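Local coordinates for protein CobC (Shigella flexneri 2a, PDB 6NRU) that probably removes the 5'-phosphate from alpha-ribazole 5'-phosphate and from adenosylcobalamin 5'-phosphate during assembly of the nucleotide loop of vitamin B12, at residues W7-G12 with T43-V48; S107-D112 with A116-G121; I164-P167 with H173-V176. One frame throughout, in Å; residues are numbered along the deposited sequence.

Contact 1 of 3, residues W7-G12 with T43-V48; sequences WLIRHG and TLLDDV. With SO4 (sulfate ion), chain N.
Trp7 and Val48 form a CH-pi contact. Val48 CG1 lies over one face of the indole, 3.7 Å from the centroid of the six-membered ring of Trp7. It is displaced toward the rim, and its nearest ring atom is Trp7 CZ2 at 3.5 Å. The second methyl of Val48, CG2, reaches the far end of the ring at Trp7 CH2 and CZ3. Trp7 CG stands anti to its own carbonyl carbon (chi1 -56°), which directs the benzo end of the indole toward the turn of Leu45 to Val48. The indole nitrogen NE1 is hydrogen-bonded to Asn146.

The remaining contacts across the segments are apolar and centre on Leu45, the first residue to leave the helical conformation after helix 32-44. Its two methyls go to different partners. Leu45 CD2 comes obliquely to the indole, 3.9 Å from Trp7 CE3. Leu45 CD1 meets Ile9 tip to tip, with Ile9 CD1 at 3.7 Å. A type I beta turn from Leu45 to Val48 presents both apolar residues to the strand. All four touching residues are buried.

The strand ends at Arg10, which with His11 and Gly12 forms the RHG signature of the histidine phosphatase superfamily. By similarity, His11 is the residue phosphorylated during catalysis, on its tele nitrogen NE2.

A second polar group lies at this end. His11 ND1 donates to a lone pair of Gly12 O, in the carbonyl plane, at 2.9 Å. This bond probably restrains the ring rotation, with NE2 directed to a bound sulfate. Sulfate O4 lies in the ring plane, 3.2 Å from His11 NE2, in a weak hydrogen bond. The extended Arg10 side chain brings NH2 to sulfate O3, though the modelled separation is doubtfully short. Asn17 and Arg60 also hydrogen-bond the sulfate, which may mark the phosphate site.

Contact 2 of 3, residues S107-D112 with A116-G121; sequences SAWCND and AIPTNG
Ala116 CB sits against the last turn of helix 103-111 and touches mainly backbone. Two carbonyl oxygens lie close to this methyl: Asp112 O at 3.2 Å from Ala116 CB, and Ala108 O at 3.3 Å from the same carbon. Trp109 CA is also near, at 3.6 Å from Ala116 CB. The side-chain methyl of Ala108 lies farther off, at the margin of the contact.

One hydrogen bond joins the segments. Ala116 N donates to Asp112 O over 3.0 Å, with an N-H...O angle of 159°. The donor approaches nearly along the C=O axis. The bond ties the returning chain to the carbonyl of Asp112, which probably restrains Ala116 beside the helix.

Trp109 extends the contact toward Pro118. Its CG is roughly anti to the backbone N (chi1 152°), and the indole stands beside the returning chain. Ala116 O lies in the ring plane at the edge, 3.7 Å from Trp109 CE3. Pro118 CG approaches the same ring obliquely, 4.2 Å from Trp109 CE3.

A type II beta turn from Pro118 to Gly121 follows, closed by the bond from Gly121 N to Pro118 O; Asn120 has positive phi there. Other groups place the first-shell residues: Asp112 OD1 is hydrogen-bonded to His115 ND1 within the short connection, and Trp90 and Phe87 meet the Trp109 ring edge-to-face. The Trp109 side chain is about 9 Å from that of Glu84, the probable proton donor/acceptor, consistent with a place near the active site.

The contact packs the loop that leads to helix 124-136 back on the last turn of helix 103-111, while helix 95-101 touches Ser107 and Cys110.

Contact 3 of 3, residues I164-P167 with H173-V176; sequences IGMP and HFRV
The backbones remain well separated, with Met166 CA 10.4 Å from His173 CA, and side chains directed toward each other bridge the distance.

Met166, modelled as selenomethionine, and Phe174 come from opposite directions. Met166 SE lies in the plane of the phenyl ring, at its edge. It is 3.5 Å from Phe174 CZ and 3.6 Å from Phe174 CE2. The line from SE to the ring centroid makes 87° with the ring normal, so the selenium faces C-H groups and not the pi cloud. The Met166 chain bends at its last torsion (chi3 78°), carrying CE away from the phenyl edge and toward the His173 imidazole. There Met166 CE is 4.1 Å from His173 CD2, in an oblique approach, and the two side chains cross at about a right angle.

Ile164 supplies the other apolar contact. Its CD1 meets the end of the Phe174 ring obliquely, 3.7 Å from Phe174 CZ. Phe174 CZ is thus shared by Met166 SE and Ile164 CD1. One face of the phenyl ring is covered toward its rim by CB of the preceding His173. Ile160 and Ala161 of helix 153-163 also pack on Phe174.

A Schellman motif ends helix 153-163 and turns the chain at Gly165. Gly165 is the C-prime residue with positive phi; Met166 N pairs with Ala161 O, and Gly165 N with Arg162 O. The whole arrangement is a surface Met-aromatic contact across the loop from helix 153-163 to strand 181-187, away from the annotated catalytic residues.

From the N terminus, the three contacts follow one another in series, and none nests in or crosses another. Contact 1 comes first and closes the long loop from strand 5-10 through helices 15-18 and 32-44. It joins a strand of the mixed sheet to the turn that follows helix 32-44. Contact 2 closes a short loop after helix 103-111, on the opposite side of the chain's centre, with its nearest atoms about 14 Å from those of contact 1. Contact 3 closes another short loop, after helix 153-163. Contacts 1 and 3 touch: Arg10 NH1 is 2.7 Å from Val176 O, a probable hydrogen bond linking strand 5-10 to the loop before strand 181-187.

Contact 1 of 3, residues W7-G12 with T43-V48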
# COMPACT_ATOMS: atom_id res chain seq x y z
N TRP A 7 -9.25 3.75 6.24
CA TRP A 7 -8.31 4.86 6.12
C TRP A 7 -7.01 4.31 5.55
O TRP A 7 -6.36 3.47 6.17
CB TRP A 7 -8.08 5.52 7.48
CG TRP A 7 -9.35 5.99 8.14
CD1 TRP A 7 -10.28 5.22 8.77
CD2 TRP A 7 -9.83 7.34 8.23
NE1 TRP A 7 -11.30 6.00 9.25
CE2 TRP A 7 -11.05 7.31 8.93
CE3 TRP A 7 -9.33 8.58 7.78
CZ2 TRP A 7 -11.79 8.47 9.19
CZ3 TRP A 7 -10.07 9.72 8.05
CH2 TRP A 7 -11.28 9.65 8.75
N LEU A 8 -6.65 4.77 4.35
CA LEU A 8 -5.52 4.23 3.62
C LEU A 8 -4.31 5.15 3.78
O LEU A 8 -4.41 6.36 3.55
CB LEU A 8 -5.86 4.07 2.14
CG LEU A 8 -7.22 3.41 1.86
CD1 LEU A 8 -7.49 3.31 0.37
CD2 LEU A 8 -7.30 2.04 2.52
N ILE A 9 -3.18 4.57 4.17
CA ILE A 9 -1.92 5.29 4.29
C ILE A 9 -0.83 4.46 3.62
O ILE A 9 -0.61 3.30 3.99
CB ILE A 9 -1.54 5.58 5.75
CG1 ILE A 9 -2.44 6.67 6.33
CG2 ILE A 9 -0.07 5.98 5.85
CD1 ILE A 9 -2.00 7.13 7.71
N ARG A 10 -0.16 5.04 2.63
CA ARG A 10 1.03 4.45 2.05
C ARG A 10 2.24 4.88 2.86
O ARG A 10 2.31 6.02 3.33
CB ARG A 10 1.17 4.87 0.58
CG ARG A 10 2.49 4.49 -0.08
CD ARG A 10 2.64 5.24 -1.40
NE ARG A 10 3.91 4.99 -2.07
CZ ARG A 10 4.31 5.64 -3.16
NH1 ARG A 10 3.53 6.57 -3.70
NH2 ARG A 10 5.48 5.36 -3.71
N HIS A 11 3.19 3.96 3.02
CA HIS A 11 4.39 4.25 3.80
C HIS A 11 5.16 5.43 3.21
O HIS A 11 5.07 5.74 2.02
CB HIS A 11 5.29 3.02 3.86
CG HIS A 11 5.83 2.61 2.52
ND1 HIS A 11 6.91 3.22 1.93
CD2 HIS A 11 5.43 1.64 1.66
CE1 HIS A 11 7.16 2.66 0.77
NE2 HIS A 11 6.27 1.69 0.58
N GLY A 12 5.93 6.08 4.07
CA GLY A 12 6.67 7.26 3.68
C GLY A 12 7.80 6.96 2.71
O GLY A 12 8.03 5.82 2.30
N THR A 43 -0.31 13.55 13.52
CA THR A 43 -1.10 14.69 13.98
C THR A 43 -2.28 14.96 13.06
O THR A 43 -3.30 15.50 13.51
CB THR A 43 -0.22 15.93 14.10
OG1 THR A 43 0.28 16.29 12.81
CG2 THR A 43 0.96 15.66 15.03
N LEU A 44 -2.18 14.58 11.78
CA LEU A 44 -3.27 14.83 10.85
C LEU A 44 -4.49 13.97 11.17
O LEU A 44 -5.62 14.38 10.88
CB LEU A 44 -2.82 14.58 9.41
CG LEU A 44 -2.00 15.68 8.73
CD1 LEU A 44 -1.75 15.34 7.28
CD2 LEU A 44 -2.72 17.02 8.86
N LEU A 45 -4.28 12.80 11.76
CA LEU A 45 -5.34 11.86 12.10
C LEU A 45 -5.34 11.54 13.60
O LEU A 45 -5.70 10.43 14.01
CB LEU A 45 -5.20 10.58 11.29
CG LEU A 45 -5.01 10.80 9.79
CD1 LEU A 45 -4.07 9.76 9.18
CD2 LEU A 45 -6.35 10.82 9.08
N ASP A 46 -4.92 12.50 14.42
CA ASP A 46 -4.89 12.27 15.86
C ASP A 46 -6.30 12.11 16.42
O ASP A 46 -6.54 11.27 17.29
CB ASP A 46 -4.17 13.43 16.55
CG ASP A 46 -3.58 13.03 17.89
OD1 ASP A 46 -3.37 11.81 18.11
OD2 ASP A 46 -3.33 13.92 18.72
N ASP A 47 -7.25 12.90 15.92
CA ASP A 47 -8.62 12.89 16.42
C ASP A 47 -9.52 11.92 15.68
O ASP A 47 -10.74 11.94 15.88
CB ASP A 47 -9.21 14.30 16.34
CG ASP A 47 -8.58 15.24 17.35
OD1 ASP A 47 -7.63 14.83 18.03
OD2 ASP A 47 -9.06 16.39 17.47
N VAL A 48 -8.96 11.07 14.83
CA VAL A 48 -9.72 10.01 14.17
C VAL A 48 -9.66 8.77 15.05
O VAL A 48 -8.58 8.21 15.28
CB VAL A 48 -9.19 9.72 12.77
CG1 VAL A 48 -9.94 8.56 12.15
CG2 VAL A 48 -9.29 10.96 11.89
S SO4 N . 7.25 2.03 -3.72
O1 SO4 N . 6.71 0.99 -4.59
O2 SO4 N . 8.55 2.47 -4.23
O3 SO4 N . 6.33 3.17 -3.70
O4 SO4 N . 7.41 1.51 -2.37

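Contact 2 of 3, residues S107-D112 with A116-G121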
# COMPACT_ATOMS: atom_id res chain seq x y z
N SER A 107 12.29 -6.95 -20.50
CA SER A 107 11.52 -6.39 -21.60
C SER A 107 10.12 -6.98 -21.65
O SER A 107 9.14 -6.28 -21.92
CB SER A 107 12.23 -6.65 -22.93
OG SER A 107 13.61 -6.36 -22.85
N ALA A 108 10.02 -8.29 -21.41
CA ALA A 108 8.72 -8.94 -21.36
C ALA A 108 7.85 -8.37 -20.26
O ALA A 108 6.63 -8.31 -20.39
CB ALA A 108 8.90 -10.45 -21.18
N TRP A 109 8.47 -7.92 -19.16
CA TRP A 109 7.73 -7.28 -18.09
C TRP A 109 7.33 -5.86 -18.46
O TRP A 109 6.18 -5.46 -18.25
CB TRP A 109 8.56 -7.28 -16.81
CG TRP A 109 8.25 -6.15 -15.87
CD1 TRP A 109 8.89 -4.95 -15.79
CD2 TRP A 109 7.23 -6.13 -14.86
NE1 TRP A 109 8.33 -4.18 -14.81
CE2 TRP A 109 7.31 -4.88 -14.22
CE3 TRP A 109 6.26 -7.04 -14.44
CZ2 TRP A 109 6.45 -4.51 -13.18
CZ3 TRP A 109 5.41 -6.68 -13.42
CH2 TRP A 109 5.51 -5.43 -12.80
N CYS A 110 8.26 -5.08 -19.03
CA CYS A 110 7.94 -3.72 -19.42
C CYS A 110 6.85 -3.68 -20.49
O CYS A 110 6.05 -2.74 -20.52
CB CYS A 110 9.19 -3.00 -19.91
SG CYS A 110 10.33 -2.53 -18.60
N ASN A 111 6.81 -4.69 -21.36
CA ASN A 111 5.83 -4.73 -22.45
C ASN A 111 4.55 -5.46 -22.08
O ASN A 111 3.58 -5.40 -22.84
CB ASN A 111 6.45 -5.38 -23.69
CG ASN A 111 7.60 -4.57 -24.27
OD1 ASN A 111 7.80 -3.40 -23.92
ND2 ASN A 111 8.36 -5.18 -25.17
N ASP A 112 4.51 -6.14 -20.93
CA ASP A 112 3.34 -6.91 -20.52
C ASP A 112 3.39 -7.07 -19.00
O ASP A 112 3.56 -8.17 -18.46
CB ASP A 112 3.28 -8.28 -21.21
CG ASP A 112 1.96 -8.99 -21.01
OD1 ASP A 112 1.02 -8.37 -20.44
OD2 ASP A 112 1.85 -10.17 -21.40
N ALA A 116 3.63 -10.90 -17.23
CA ALA A 116 5.02 -11.30 -17.15
C ALA A 116 5.47 -11.37 -15.69
O ALA A 116 5.11 -10.52 -14.87
CB ALA A 116 5.91 -10.34 -17.93
N ILE A 117 6.26 -12.39 -15.38
CA ILE A 117 6.69 -12.67 -14.01
C ILE A 117 8.07 -12.04 -13.80
O ILE A 117 8.99 -12.35 -14.57
CB ILE A 117 6.74 -14.18 -13.74
CG1 ILE A 117 5.47 -14.87 -14.25
CG2 ILE A 117 6.93 -14.45 -12.25
CD1 ILE A 117 4.21 -14.45 -13.52
N PRO A 118 8.25 -11.18 -12.80
CA PRO A 118 9.60 -10.72 -12.47
C PRO A 118 10.49 -11.91 -12.13
O PRO A 118 10.06 -12.87 -11.49
CB PRO A 118 9.38 -9.81 -11.25
CG PRO A 118 7.96 -9.37 -11.37
CD PRO A 118 7.22 -10.53 -11.97
N THR A 119 11.75 -11.83 -12.57
CA THR A 119 12.67 -12.96 -12.49
C THR A 119 12.75 -13.53 -11.07
O THR A 119 13.25 -12.87 -10.15
CB THR A 119 14.06 -12.55 -12.97
OG1 THR A 119 13.98 -12.17 -14.35
CG2 THR A 119 15.03 -13.71 -12.83
N ASN A 120 12.24 -14.75 -10.90
CA ASN A 120 12.18 -15.44 -9.61
C ASN A 120 11.37 -14.64 -8.59
O ASN A 120 11.68 -14.65 -7.39
CB ASN A 120 13.59 -15.74 -9.07
CG ASN A 120 14.32 -16.78 -9.91
OD1 ASN A 120 13.70 -17.64 -10.54
ND2 ASN A 120 15.65 -16.69 -9.93
N GLY A 121 10.34 -13.95 -9.06
CA GLY A 121 9.44 -13.23 -8.17
C GLY A 121 8.00 -13.67 -8.36
O GLY A 121 7.74 -14.79 -8.81

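Contact 3 of 3, residues I164-P167 with H173-V176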
# COMPACT_ATOMS: atom_id res chain seq x y z
N ILE A 164 -14.36 -0.48 -5.97
CA ILE A 164 -15.40 0.26 -6.67
C ILE A 164 -15.77 -0.47 -7.95
O ILE A 164 -16.50 0.07 -8.80
CB ILE A 164 -14.97 1.72 -6.93
CG1 ILE A 164 -13.85 1.80 -7.96
CG2 ILE A 164 -14.49 2.37 -5.65
CD1 ILE A 164 -13.37 3.22 -8.20
N GLY A 165 -15.29 -1.70 -8.11
CA GLY A 165 -15.77 -2.57 -9.16
C GLY A 165 -15.07 -2.45 -10.49
O GLY A 165 -15.68 -2.75 -11.53
N MSE A 166 -13.81 -2.03 -10.51
CA MSE A 166 -13.06 -1.94 -11.75
C MSE A 166 -12.04 -3.07 -11.88
O MSE A 166 -11.61 -3.64 -10.88
CB MSE A 166 -12.34 -0.59 -11.87
CG MSE A 166 -13.17 0.63 -11.52
SE MSE A 166 -12.06 2.22 -11.34
CE MSE A 166 -11.79 2.64 -13.21
N PRO A 167 -11.64 -3.38 -13.12
CA PRO A 167 -10.62 -4.42 -13.32
C PRO A 167 -9.29 -4.02 -12.70
O PRO A 167 -9.04 -2.85 -12.39
CB PRO A 167 -10.51 -4.52 -14.85
CG PRO A 167 -11.06 -3.24 -15.36
CD PRO A 167 -12.14 -2.86 -14.40
N HIS A 173 -5.39 4.55 -12.26
CA HIS A 173 -6.14 5.79 -12.21
C HIS A 173 -6.12 6.43 -10.82
O HIS A 173 -6.57 7.57 -10.67
CB HIS A 173 -7.59 5.56 -12.63
CG HIS A 173 -7.76 5.23 -14.08
ND1 HIS A 173 -7.37 6.08 -15.09
CD2 HIS A 173 -8.30 4.15 -14.69
CE1 HIS A 173 -7.65 5.54 -16.26
NE2 HIS A 173 -8.22 4.36 -16.05
N PHE A 174 -5.59 5.72 -9.81
CA PHE A 174 -5.58 6.18 -8.42
C PHE A 174 -4.18 6.00 -7.85
O PHE A 174 -3.92 5.05 -7.12
CB PHE A 174 -6.61 5.42 -7.57
CG PHE A 174 -7.90 5.16 -8.28
CD1 PHE A 174 -8.93 6.08 -8.22
CD2 PHE A 174 -8.09 3.98 -8.99
CE1 PHE A 174 -10.13 5.84 -8.87
CE2 PHE A 174 -9.28 3.74 -9.64
CZ PHE A 174 -10.30 4.67 -9.58
N ARG A 175 -3.28 6.92 -8.18
CA ARG A 175 -1.96 6.90 -7.57
C ARG A 175 -2.06 7.34 -6.11
O ARG A 175 -2.63 8.39 -5.81
CB ARG A 175 -1.00 7.81 -8.33
CG ARG A 175 -0.23 7.09 -9.43
CD ARG A 175 1.22 7.56 -9.48
NE ARG A 175 1.41 8.70 -10.39
CZ ARG A 175 1.74 9.92 -9.99
NH1 ARG A 175 1.93 10.19 -8.71
NH2 ARG A 175 1.88 10.89 -10.89
N VAL A 176 -1.52 6.53 -5.21
CA VAL A 176 -1.57 6.80 -3.77
C VAL A 176 -0.23 7.39 -3.36
O VAL A 176 0.82 6.77 -3.54
CB VAL A 176 -1.88 5.52 -2.97
CG1 VAL A 176 -1.81 5.81 -1.48
CG2 VAL A 176 -3.26 4.99 -3.35